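Local coordinates for protein nitroalkane oxidase (Podospora anserina, PDB 3MKH) that oxidises primary and secondary nitroalkanes to aldehydes or ketones, releasing nitrite and hydrogen peroxide, with an FAD cofactor in a homotetramer of the acyl-CoA dehydrogenase family, at residues A[172-177]-A[239-244]; A[201-206]-A[261-266]; A[73-78]-A[337-342]; A[359-364]-A[394-399]. One frame throughout, in Å; residues are numbered along the deposited sequence.

Interaction 1: residues A[172-177]-A[239-244]; sequences TNCAGW and SGPHVR. With FAD (flavin-adenine dinucleotide), chain E.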
# COMPACT_ATOMS: atom_id res chain seq x y z
N THR A 172 -26.24 -7.15 17.24
CA THR A 172 -26.42 -8.54 16.90
C THR A 172 -27.23 -9.30 17.96
O THR A 172 -26.91 -9.25 19.14
CB THR A 172 -25.06 -9.21 16.69
OG1 THR A 172 -24.33 -8.49 15.69
CG2 THR A 172 -25.22 -10.64 16.26
N ASN A 173 -28.27 -10.01 17.51
CA ASN A 173 -29.12 -10.83 18.37
C ASN A 173 -30.22 -10.09 19.14
O ASN A 173 -31.06 -10.74 19.76
CB ASN A 173 -28.30 -11.63 19.42
CG ASN A 173 -27.40 -12.70 18.82
OD1 ASN A 173 -26.49 -13.21 19.51
ND2 ASN A 173 -27.65 -13.07 17.58
N CYS A 174 -30.22 -8.75 19.14
CA CYS A 174 -31.09 -8.01 20.07
C CYS A 174 -32.58 -8.33 19.92
O CYS A 174 -33.35 -8.19 20.88
CB CYS A 174 -30.86 -6.50 19.96
SG CYS A 174 -31.44 -5.78 18.39
N ALA A 175 -32.99 -8.77 18.73
CA ALA A 175 -34.41 -9.02 18.49
C ALA A 175 -34.87 -10.45 18.82
O ALA A 175 -36.06 -10.74 18.81
CB ALA A 175 -34.78 -8.63 17.05
N GLY A 176 -33.92 -11.34 19.12
CA GLY A 176 -34.27 -12.71 19.48
C GLY A 176 -34.67 -13.57 18.30
O GLY A 176 -34.75 -13.09 17.17
N TRP A 177 -34.95 -14.86 18.54
CA TRP A 177 -35.27 -15.78 17.46
C TRP A 177 -36.58 -15.44 16.75
O TRP A 177 -36.73 -15.70 15.56
CB TRP A 177 -35.35 -17.22 17.99
CG TRP A 177 -34.06 -17.72 18.53
CD1 TRP A 177 -33.80 -18.05 19.84
CD2 TRP A 177 -32.85 -17.97 17.81
NE1 TRP A 177 -32.50 -18.48 19.96
CE2 TRP A 177 -31.90 -18.44 18.74
CE3 TRP A 177 -32.48 -17.84 16.46
CZ2 TRP A 177 -30.60 -18.78 18.37
CZ3 TRP A 177 -31.18 -18.18 16.09
CH2 TRP A 177 -30.26 -18.65 17.04
N SER A 239 -28.44 -11.50 12.66
CA SER A 239 -29.55 -10.54 12.77
C SER A 239 -29.20 -9.39 13.72
O SER A 239 -29.09 -9.58 14.93
CB SER A 239 -30.82 -11.25 13.25
OG SER A 239 -31.89 -10.33 13.41
N GLY A 240 -29.05 -8.18 13.18
CA GLY A 240 -28.86 -7.00 14.00
C GLY A 240 -29.70 -5.86 13.45
O GLY A 240 -29.17 -4.92 12.87
N PRO A 241 -31.03 -5.97 13.60
CA PRO A 241 -31.95 -5.07 12.89
C PRO A 241 -32.03 -3.66 13.46
O PRO A 241 -31.53 -3.37 14.54
CB PRO A 241 -33.30 -5.79 13.02
CG PRO A 241 -33.14 -6.63 14.27
CD PRO A 241 -31.73 -7.08 14.27
N HIS A 242 -32.66 -2.77 12.69
CA HIS A 242 -33.02 -1.45 13.20
C HIS A 242 -34.27 -1.68 14.04
O HIS A 242 -35.28 -2.18 13.52
CB HIS A 242 -33.29 -0.51 12.02
CG HIS A 242 -33.70 0.87 12.42
ND1 HIS A 242 -34.14 1.80 11.50
CD2 HIS A 242 -33.76 1.47 13.63
CE1 HIS A 242 -34.44 2.93 12.13
NE2 HIS A 242 -34.22 2.75 13.43
N VAL A 243 -34.20 -1.36 15.34
CA VAL A 243 -35.28 -1.69 16.27
C VAL A 243 -35.65 -0.46 17.09
O VAL A 243 -34.92 0.53 17.10
CB VAL A 243 -34.89 -2.81 17.25
CG1 VAL A 243 -34.49 -4.05 16.50
CG2 VAL A 243 -33.74 -2.34 18.20
N ARG A 244 -36.78 -0.53 17.79
CA ARG A 244 -37.21 0.56 18.67
C ARG A 244 -37.71 0.05 20.03
O ARG A 244 -38.54 -0.86 20.10
CB ARG A 244 -38.29 1.44 18.01
CG ARG A 244 -38.73 2.63 18.86
CD ARG A 244 -39.90 3.41 18.23
NE ARG A 244 -39.53 4.07 16.98
CZ ARG A 244 -40.28 4.06 15.87
NH1 ARG A 244 -41.44 3.41 15.85
NH2 ARG A 244 -39.86 4.68 14.78
PA FAD E . -20.19 5.49 12.98
O1A FAD E . -20.63 6.42 14.02
O2A FAD E . -21.20 4.84 12.13
O5B FAD E . -19.14 6.27 12.03
C5B FAD E . -19.11 6.04 10.63
C4B FAD E . -17.86 6.63 9.95
O4B FAD E . -17.87 8.06 10.10
C3B FAD E . -16.58 6.16 10.63
O3B FAD E . -16.12 4.95 10.02
C2B FAD E . -15.61 7.29 10.33
O2B FAD E . -15.02 7.10 9.06
C1B FAD E . -16.51 8.52 10.31
N9A FAD E . -16.41 9.21 11.63
C8A FAD E . -17.40 9.41 12.49
N7A FAD E . -16.94 10.05 13.56
C5A FAD E . -15.64 10.27 13.37
C6A FAD E . -14.65 10.88 14.13
N6A FAD E . -14.93 11.41 15.31
N1A FAD E . -13.41 10.94 13.64
C2A FAD E . -13.12 10.42 12.46
N3A FAD E . -14.04 9.83 11.71
C4A FAD E . -15.30 9.73 12.14
N1 FAD E . -23.26 -3.00 17.36
C2 FAD E . -23.63 -3.29 18.67
O2 FAD E . -23.96 -2.38 19.42
N3 FAD E . -23.61 -4.61 19.13
C4 FAD E . -23.23 -5.65 18.28
O4 FAD E . -23.23 -6.80 18.69
C4X FAD E . -22.87 -5.36 16.97
N5 FAD E . -22.48 -6.37 16.09
C5X FAD E . -22.45 -6.11 14.72
C6 FAD E . -22.40 -7.15 13.80
C7 FAD E . -22.39 -6.88 12.43
C7M FAD E . -22.34 -8.01 11.41
C8 FAD E . -22.41 -5.56 12.00
C8M FAD E . -22.39 -5.24 10.50
C9 FAD E . -22.44 -4.53 12.92
C9A FAD E . -22.47 -4.80 14.28
N10 FAD E . -22.51 -3.76 15.21
C10 FAD E . -22.88 -4.04 16.52
C1' FAD E . -22.16 -2.37 14.82
C2' FAD E . -20.65 -2.14 14.93
O2' FAD E . -20.24 -2.28 16.28
C3' FAD E . -20.22 -0.77 14.39
O3' FAD E . -18.80 -0.74 14.33
C4' FAD E . -20.69 0.41 15.25
O4' FAD E . -22.04 0.73 14.95
C5' FAD E . -19.82 1.65 14.98
O5' FAD E . -19.78 1.96 13.59
P FAD E . -18.73 3.02 13.02
O1P FAD E . -17.42 2.72 13.61
O2P FAD E . -18.85 3.06 11.56
O3P FAD E . -19.26 4.39 13.68
O HOH W 1 -33.44 -11.26 15.65
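Ser-239 O is met by two consecutive residues, Asn-173 through N at 2.7 Å and Thr-172 through CA at 3.5 Å, and the first of these donors is a non-glycine residue with positive phi (81°). The Asn-173 N bond is the one direct hydrogen bond between a loop and the lead-in to strand 242-251, which otherwise meet through small apolar groups. It is nearly linear, with an angle of 166° at the hydrogen and the donor almost on the carbonyl axis; the Thr-172 approach is a weaker CA-H...O contact. Asn-173 also starts a type I beta turn, closed by Gly-176 N bonding to Asn-173 O. The turn brings two short side chains against Pro-241 and Val-243. Ala-175 CB touches Pro-241 CG at 3.8 Å. Cys-174 SG, placed between the backbone N and the carbonyl carbon (chi1 69°), faces both Val-243 methyls, 4.0 Å from CG1. A water donates to Gly-176 O at 2.7 Å and also hydrogen-bonds Ser-239 OG, bridging the turn to the Ser-239 side chain. Thr-172 carries the contact to the flavin: its N makes a weak bond to FAD O4, and its OG1 stands 2.8 Å from FAD N5, the redox-active nitrogen. This is the flavin-facing side of the middle beta domain of the acyl-CoA dehydrogenase fold. Residues 172-177 link strand 161-168 to strand 184-191, while 239-244 runs into strand 242-251, which pairs with strands 161-168 and 224-228; Thr-172 also packs on Ala-98 of helix 90-109.

Interaction 2: residues A[201-206]-A[261-266]; sequences DPENKV and QGAKVA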
# COMPACT_ATOMS: atom_id res chain seq x y z
N ASP A 201 -19.02 16.72 30.87
CA ASP A 201 -18.61 15.58 30.05
C ASP A 201 -19.80 14.62 29.85
O ASP A 201 -20.33 14.09 30.81
CB ASP A 201 -17.46 14.84 30.75
CG ASP A 201 -16.86 13.72 29.91
OD1 ASP A 201 -17.50 13.24 28.94
OD2 ASP A 201 -15.72 13.31 30.23
N PRO A 202 -20.21 14.41 28.59
CA PRO A 202 -21.34 13.50 28.29
C PRO A 202 -21.15 12.10 28.87
O PRO A 202 -22.12 11.37 29.13
CB PRO A 202 -21.34 13.44 26.76
CG PRO A 202 -20.74 14.72 26.33
CD PRO A 202 -19.73 15.10 27.38
N GLU A 203 -19.90 11.71 29.05
CA GLU A 203 -19.58 10.41 29.64
C GLU A 203 -20.25 10.21 31.00
O GLU A 203 -20.58 9.08 31.38
CB GLU A 203 -18.06 10.22 29.74
CG GLU A 203 -17.68 8.88 30.35
CD GLU A 203 -16.25 8.47 30.05
OE1 GLU A 203 -15.58 9.14 29.24
OE2 GLU A 203 -15.80 7.46 30.64
N ASN A 204 -20.45 11.31 31.73
CA ASN A 204 -21.07 11.27 33.07
C ASN A 204 -22.52 10.76 33.10
O ASN A 204 -23.02 10.40 34.16
CB ASN A 204 -21.05 12.66 33.71
CG ASN A 204 -19.63 13.17 34.02
OD1 ASN A 204 -18.65 12.44 33.91
ND2 ASN A 204 -19.54 14.43 34.43
N LYS A 205 -23.20 10.77 31.95
CA LYS A 205 -24.61 10.37 31.87
C LYS A 205 -24.81 8.94 31.34
O LYS A 205 -25.93 8.42 31.31
CB LYS A 205 -25.40 11.34 30.98
CG LYS A 205 -25.11 12.80 31.25
CD LYS A 205 -25.58 13.20 32.64
CE LYS A 205 -27.07 13.56 32.66
NZ LYS A 205 -27.47 14.03 34.03
N VAL A 206 -23.72 8.31 30.91
CA VAL A 206 -23.85 7.01 30.24
C VAL A 206 -24.05 5.85 31.21
O VAL A 206 -23.34 5.73 32.22
CB VAL A 206 -22.67 6.74 29.30
CG1 VAL A 206 -22.84 5.37 28.62
CG2 VAL A 206 -22.61 7.83 28.26
N GLN A 261 -20.80 5.37 34.75
CA GLN A 261 -19.95 4.18 34.78
C GLN A 261 -20.11 3.33 33.51
O GLN A 261 -19.30 2.45 33.25
CB GLN A 261 -20.25 3.34 36.02
CG GLN A 261 -19.74 3.98 37.33
CD GLN A 261 -20.31 3.32 38.57
OE1 GLN A 261 -20.40 2.10 38.66
NE2 GLN A 261 -20.71 4.14 39.54
N GLY A 262 -21.16 3.60 32.74
CA GLY A 262 -21.49 2.77 31.58
C GLY A 262 -20.47 2.76 30.46
O GLY A 262 -20.16 1.71 29.91
N ALA A 263 -19.95 3.92 30.11
CA ALA A 263 -19.02 4.02 28.98
C ALA A 263 -17.75 3.18 29.18
O ALA A 263 -17.30 2.48 28.27
CB ALA A 263 -18.68 5.48 28.68
N LYS A 264 -17.18 3.24 30.38
CA LYS A 264 -15.96 2.50 30.70
C LYS A 264 -16.17 0.98 30.60
O LYS A 264 -15.29 0.25 30.15
CB LYS A 264 -15.44 2.87 32.09
CG LYS A 264 -14.42 1.89 32.67
CD LYS A 264 -14.31 2.01 34.20
CE LYS A 264 -13.07 1.30 34.75
NZ LYS A 264 -13.04 1.23 36.24
N VAL A 265 -17.33 0.50 31.02
CA VAL A 265 -17.63 -0.92 30.91
C VAL A 265 -17.86 -1.31 29.45
O VAL A 265 -17.37 -2.35 28.99
CB VAL A 265 -18.82 -1.33 31.81
CG1 VAL A 265 -19.31 -2.74 31.46
CG2 VAL A 265 -18.43 -1.25 33.29
N ALA A 266 -18.58 -0.48 28.69
CA ALA A 266 -18.83 -0.81 27.28
C ALA A 266 -17.51 -0.90 26.50
O ALA A 266 -17.28 -1.84 25.73
CB ALA A 266 -19.76 0.22 26.64
O HOH W 2 -20.05 6.47 31.54
O HOH W 3 -17.39 5.60 32.08
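Glu-203 presents one face of its carboxylate to Ala-263, whose CB lies above it, 3.9 Å from Glu-203 CG and 4.0 Å from OE2. Close to the plane of the group, at the OE2 end, a water lies 2.8 Å from Glu-203 OE2 and accepts from Lys-264 N. The second flat group is the Val-206 carbonyl: Gly-262 N approaches its oxygen at 3.1 Å, from 49° above the carbonyl plane, with a bent angle of 145° at the hydrogen. A second water accepts from Ala-263 N at 2.9 Å and hydrogen-bonds Glu-203 O, so the start of helix 262-298 is bonded through its first three N-H groups to one carbonyl and two waters. A negative Glu-203 near this helix start would probably be stabilised by it. Glu-203 reaches over with CG anti to its backbone N (chi1 180°) and an extended chain. Val-206 CG1 packs on the helix backbone, 3.6 Å from Ala-263 N. An Asx turn, Asp-201 OD1 accepting from Glu-203 N, opens the 3-10 segment 202-205. That segment leads into strand 206-212, which pairs antiparallel with strand 255-257. Through the backbone bonds of Val-206 to Gly-260 and Gly-262, the beta domain is joined to the first helix of the C-terminal helical domain. Val-265, packed on Pro-105 and Ala-109, places the start of that helix against helix 90-109.

Interaction 3: residues A[73-78]-A[337-342]; sequences GTLIES and AMENGP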
# COMPACT_ATOMS: atom_id res chain seq x y z
N GLY A 73 -12.41 -19.25 29.93
CA GLY A 73 -10.97 -19.42 29.97
C GLY A 73 -10.21 -18.18 29.56
O GLY A 73 -10.71 -17.05 29.67
N THR A 74 -9.00 -18.37 29.06
CA THR A 74 -8.15 -17.25 28.70
C THR A 74 -8.57 -16.67 27.35
O THR A 74 -9.22 -17.34 26.54
CB THR A 74 -6.69 -17.69 28.59
OG1 THR A 74 -6.59 -18.65 27.54
CG2 THR A 74 -6.22 -18.33 29.91
N LEU A 75 -8.18 -15.43 27.12
CA LEU A 75 -8.43 -14.78 25.84
C LEU A 75 -7.67 -15.52 24.73
O LEU A 75 -8.13 -15.62 23.59
CB LEU A 75 -8.03 -13.31 25.94
CG LEU A 75 -8.79 -12.19 25.25
CD1 LEU A 75 -10.30 -12.46 25.12
CD2 LEU A 75 -8.51 -10.85 25.95
N ILE A 76 -6.49 -16.04 25.06
CA ILE A 76 -5.74 -16.84 24.09
C ILE A 76 -6.56 -18.02 23.56
O ILE A 76 -6.62 -18.28 22.35
CB ILE A 76 -4.43 -17.37 24.69
CG1 ILE A 76 -3.37 -16.28 24.75
CG2 ILE A 76 -3.87 -18.51 23.85
CD1 ILE A 76 -2.41 -16.34 23.57
N GLU A 77 -7.19 -18.75 24.46
CA GLU A 77 -8.00 -19.91 24.08
C GLU A 77 -9.23 -19.48 23.28
O GLU A 77 -9.66 -20.18 22.36
CB GLU A 77 -8.41 -20.73 25.32
CG GLU A 77 -7.35 -21.72 25.75
CD GLU A 77 -7.37 -22.06 27.24
OE1 GLU A 77 -8.12 -21.40 28.02
OE2 GLU A 77 -6.63 -22.98 27.63
N SER A 78 -9.81 -18.35 23.66
CA SER A 78 -10.89 -17.77 22.88
C SER A 78 -10.43 -17.43 21.46
O SER A 78 -11.15 -17.65 20.50
CB SER A 78 -11.42 -16.52 23.58
OG SER A 78 -12.16 -16.91 24.71
N ALA A 337 -1.20 -10.21 26.76
CA ALA A 337 -0.98 -8.97 27.51
C ALA A 337 -2.25 -8.46 28.21
O ALA A 337 -2.20 -7.95 29.35
CB ALA A 337 -0.38 -7.89 26.60
N MET A 338 -3.40 -8.60 27.55
CA MET A 338 -4.64 -8.13 28.14
C MET A 338 -4.86 -8.77 29.51
O MET A 338 -5.39 -8.14 30.42
CB MET A 338 -5.84 -8.43 27.25
CG MET A 338 -6.04 -7.41 26.14
SD MET A 338 -6.44 -5.78 26.80
CE MET A 338 -8.08 -6.04 27.46
N GLU A 339 -4.46 -10.03 29.65
CA GLU A 339 -4.70 -10.76 30.89
C GLU A 339 -3.47 -10.86 31.82
O GLU A 339 -3.61 -11.13 33.01
CB GLU A 339 -5.31 -12.14 30.59
CG GLU A 339 -6.72 -12.02 29.99
CD GLU A 339 -7.40 -13.35 29.69
OE1 GLU A 339 -8.65 -13.37 29.61
OE2 GLU A 339 -6.69 -14.36 29.52
N ASN A 340 -2.27 -10.62 31.28
CA ASN A 340 -1.04 -10.87 32.04
C ASN A 340 -0.03 -9.74 32.06
O ASN A 340 1.01 -9.85 32.72
CB ASN A 340 -0.36 -12.13 31.52
CG ASN A 340 -1.26 -13.33 31.60
OD1 ASN A 340 -1.51 -13.85 32.69
ND2 ASN A 340 -1.80 -13.76 30.45
N GLY A 341 -0.31 -8.66 31.33
CA GLY A 341 0.67 -7.59 31.20
C GLY A 341 1.90 -8.08 30.43
O GLY A 341 1.82 -9.07 29.70
N PRO A 342 3.04 -7.39 30.60
CA PRO A 342 3.22 -6.29 31.55
C PRO A 342 2.52 -5.02 31.11
O PRO A 342 1.87 -4.99 30.06
CB PRO A 342 4.74 -6.07 31.55
CG PRO A 342 5.20 -6.54 30.19
CD PRO A 342 4.20 -7.56 29.70
O HOH W 4 -10.97 -13.88 28.73
O HOH W 5 -5.00 -14.67 27.45
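Leu-75 N donates to Glu-339 OE2 across 3.0 Å, at the start of helix 75-88, where Thr-74 and Glu-77 form a capping box. The bond is straight, 165° at the hydrogen, and reaches OE2 from above the carboxylate plane. Helix 311-340 thus lends a side chain from its last turn to the first turn of another helix, whose positive end would be expected to attract the carboxylate. Leu-75 and Met-338 add apolar contact, Leu-75 CD2 on Met-338 CB at 3.8 Å. Two waters extend the grip: one accepts from Ile-76 N and donates to Glu-339 OE2, the other donates to Glu-339 OE1 and, weakly, to Gly-73 O. Glu-339 crosses the gap with CG anti to its carbonyl carbon (chi1 -66°) and an extended chain. Through Leu-75, which meets Glu-339 and packs on Leu-276 of helix 262-298, the N-terminal and C-terminal helical domains are joined; Met-338 on Val-275 is packing within the C-terminal helices. A neighbouring subunit lies alongside, its Ile-3 against Ile-76. In the capping box itself, Glu-77 N donates to Thr-74 OG1 at 3.1 Å, while Thr-74 N returns a weak bond to Glu-77 OE1 at 3.3 Å.

Interaction 4: residues A[359-364]-A[394-399]; sequences CSEAAV and VLPIFD. With FAD (flavin-adenine dinucleotide), chain E.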
# COMPACT_ATOMS: atom_id res chain seq x y z
N CYS A 359 -5.32 -6.77 11.90
CA CYS A 359 -5.84 -8.02 11.37
C CYS A 359 -7.09 -7.80 10.52
O CYS A 359 -7.27 -8.48 9.51
CB CYS A 359 -6.14 -9.01 12.51
SG CYS A 359 -4.67 -9.51 13.50
N SER A 360 -7.94 -6.86 10.92
CA SER A 360 -9.16 -6.61 10.14
C SER A 360 -8.76 -6.13 8.75
O SER A 360 -9.31 -6.59 7.75
CB SER A 360 -10.07 -5.58 10.82
OG SER A 360 -9.42 -4.33 10.94
N GLU A 361 -7.79 -5.24 8.67
CA GLU A 361 -7.41 -4.66 7.39
C GLU A 361 -6.57 -5.64 6.57
O GLU A 361 -6.70 -5.73 5.34
CB GLU A 361 -6.72 -3.30 7.59
CG GLU A 361 -7.73 -2.25 8.05
CD GLU A 361 -7.14 -0.88 8.36
OE1 GLU A 361 -5.97 -0.62 7.99
OE2 GLU A 361 -7.87 -0.07 8.96
N ALA A 362 -5.73 -6.41 7.27
CA ALA A 362 -4.97 -7.46 6.61
C ALA A 362 -5.86 -8.56 6.01
O ALA A 362 -5.52 -9.14 4.98
CB ALA A 362 -3.94 -8.06 7.55
N ALA A 363 -6.98 -8.87 6.65
CA ALA A 363 -7.95 -9.81 6.07
C ALA A 363 -8.55 -9.33 4.74
O ALA A 363 -8.66 -10.10 3.76
CB ALA A 363 -9.07 -10.15 7.09
N VAL A 364 -8.96 -8.07 4.69
CA VAL A 364 -9.50 -7.51 3.44
C VAL A 364 -8.44 -7.56 2.32
O VAL A 364 -8.71 -8.02 1.21
CB VAL A 364 -10.01 -6.05 3.65
CG1 VAL A 364 -10.51 -5.46 2.34
CG2 VAL A 364 -11.10 -6.03 4.74
N VAL A 394 -16.36 -6.46 6.63
CA VAL A 394 -17.00 -6.03 7.87
C VAL A 394 -16.01 -5.81 9.03
O VAL A 394 -16.29 -5.07 9.96
CB VAL A 394 -18.10 -7.00 8.33
CG1 VAL A 394 -17.52 -8.08 9.25
CG2 VAL A 394 -19.21 -6.23 9.02
N LEU A 395 -14.87 -6.48 8.99
CA LEU A 395 -13.99 -6.49 10.16
C LEU A 395 -13.46 -5.11 10.54
O LEU A 395 -13.46 -4.76 11.72
CB LEU A 395 -12.85 -7.51 10.00
CG LEU A 395 -13.33 -8.97 9.83
CD1 LEU A 395 -12.10 -9.88 9.72
CD2 LEU A 395 -14.23 -9.44 10.99
N PRO A 396 -12.99 -4.31 9.56
CA PRO A 396 -12.50 -2.98 9.91
C PRO A 396 -13.62 -2.06 10.39
O PRO A 396 -13.36 -1.20 11.23
CB PRO A 396 -11.94 -2.47 8.57
CG PRO A 396 -11.58 -3.71 7.82
CD PRO A 396 -12.72 -4.64 8.15
N ILE A 397 -14.84 -2.27 9.90
CA ILE A 397 -15.93 -1.33 10.13
C ILE A 397 -16.83 -1.68 11.30
O ILE A 397 -17.50 -0.80 11.85
CB ILE A 397 -16.79 -1.09 8.85
CG1 ILE A 397 -17.38 -2.41 8.32
CG2 ILE A 397 -15.97 -0.43 7.75
CD1 ILE A 397 -18.20 -2.21 7.02
N PHE A 398 -16.85 -2.94 11.71
CA PHE A 398 -17.74 -3.32 12.80
C PHE A 398 -16.96 -3.39 14.11
O PHE A 398 -15.75 -3.09 14.13
CB PHE A 398 -18.57 -4.60 12.49
CG PHE A 398 -17.90 -5.91 12.85
CD1 PHE A 398 -16.52 -6.01 13.02
CD2 PHE A 398 -18.66 -7.07 13.00
CE1 PHE A 398 -15.92 -7.22 13.34
CE2 PHE A 398 -18.06 -8.29 13.32
CZ PHE A 398 -16.70 -8.36 13.49
N ASP A 399 -17.66 -3.72 15.19
CA ASP A 399 -17.07 -3.78 16.51
C ASP A 399 -16.27 -2.51 16.83
O ASP A 399 -15.18 -2.59 17.40
CB ASP A 399 -16.17 -5.02 16.63
CG ASP A 399 -16.07 -5.53 18.05
OD1 ASP A 399 -14.95 -5.54 18.60
OD2 ASP A 399 -17.13 -5.92 18.62
PA FAD E . -20.19 5.49 12.98
O1A FAD E . -20.63 6.42 14.02
O2A FAD E . -21.20 4.84 12.13
O5B FAD E . -19.14 6.27 12.03
C5B FAD E . -19.11 6.04 10.63
C4B FAD E . -17.86 6.63 9.95
O4B FAD E . -17.87 8.06 10.10
C3B FAD E . -16.58 6.16 10.63
O3B FAD E . -16.12 4.95 10.02
C2B FAD E . -15.61 7.29 10.33
O2B FAD E . -15.02 7.10 9.06
C1B FAD E . -16.51 8.52 10.31
N9A FAD E . -16.41 9.21 11.63
C8A FAD E . -17.40 9.41 12.49
N7A FAD E . -16.94 10.05 13.56
C5A FAD E . -15.64 10.27 13.37
C6A FAD E . -14.65 10.88 14.13
N6A FAD E . -14.93 11.41 15.31
N1A FAD E . -13.41 10.94 13.64
C2A FAD E . -13.12 10.42 12.46
N3A FAD E . -14.04 9.83 11.71
C4A FAD E . -15.30 9.73 12.14
N1 FAD E . -23.26 -3.00 17.36
C2 FAD E . -23.63 -3.29 18.67
O2 FAD E . -23.96 -2.38 19.42
N3 FAD E . -23.61 -4.61 19.13
C4 FAD E . -23.23 -5.65 18.28
O4 FAD E . -23.23 -6.80 18.69
C4X FAD E . -22.87 -5.36 16.97
N5 FAD E . -22.48 -6.37 16.09
C5X FAD E . -22.45 -6.11 14.72
C6 FAD E . -22.40 -7.15 13.80
C7 FAD E . -22.39 -6.88 12.43
C7M FAD E . -22.34 -8.01 11.41
C8 FAD E . -22.41 -5.56 12.00
C8M FAD E . -22.39 -5.24 10.50
C9 FAD E . -22.44 -4.53 12.92
C9A FAD E . -22.47 -4.80 14.28
N10 FAD E . -22.51 -3.76 15.21
C10 FAD E . -22.88 -4.04 16.52
C1' FAD E . -22.16 -2.37 14.82
C2' FAD E . -20.65 -2.14 14.93
O2' FAD E . -20.24 -2.28 16.28
C3' FAD E . -20.22 -0.77 14.39
O3' FAD E . -18.80 -0.74 14.33
C4' FAD E . -20.69 0.41 15.25
O4' FAD E . -22.04 0.73 14.95
C5' FAD E . -19.82 1.65 14.98
O5' FAD E . -19.78 1.96 13.59
P FAD E . -18.73 3.02 13.02
O1P FAD E . -17.42 2.72 13.61
O2P FAD E . -18.85 3.06 11.56
O3P FAD E . -19.26 4.39 13.68
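Ser-360 and Pro-396 meet closely by van der Waals contact, with no hydrogen bond between the two segments. Ser-360 CB sits 3.4 Å from Pro-396 N and 3.5 Å from Leu-395 CB, while the proline CG lies 3.7 Å from Ser-360 O. Val-364 CG2 closes on Pro-396 CG at 3.9 Å, and the CG of Glu-361 comes near the same atom. One turn along the helix from Ser-360, Ala-363 CB touches Leu-395 CD1. The polar ends look elsewhere: Ser-360 OG bonds to Lys-356 O, Glu-361 makes a salt bridge to Arg-407, and Lys-356 NZ ties down Leu-395 O and Phe-398 O. Toward the cofactor, Ile-397 O accepts from the ribityl hydroxyl FAD O3' at 2.8 Å. Phe-398 has Val-394 CG1 over the centre of one ring face, 4.0 Å above the plane, and the flavin carbon C7 in plane at its edge. Asp-399 OD1 is held by Arg-406 and Ser-273, and Asn-372 of a second subunit packs on Pro-396. Helix 345-374 thus backs the short helical turn that delivers Ile-397 and Phe-398, which bind FAD, and Asp-399, the probable proton acceptor, to the active site of this acyl-CoA dehydrogenase fold.

From the N terminus, interaction 3 opens first at 73-78 and closes only at 337-342, spanning the longest loop and joining the N-terminal helices to the C-terminal helical domain. Interactions 1 and 2 both fall within that span and cross: 172-177 and 201-206 open in turn, then 239-244 and 261-266 close them. Interaction 1 holds loops of the beta domain at the flavin, and interaction 2 fastens that domain to helix 262-298. Interaction 4 follows in series, 359-364 with 394-399, closing a short helical loop. Interactions 1 and 4 both touch FAD, their centres about 22 Å apart and nearest atoms about 6 Å.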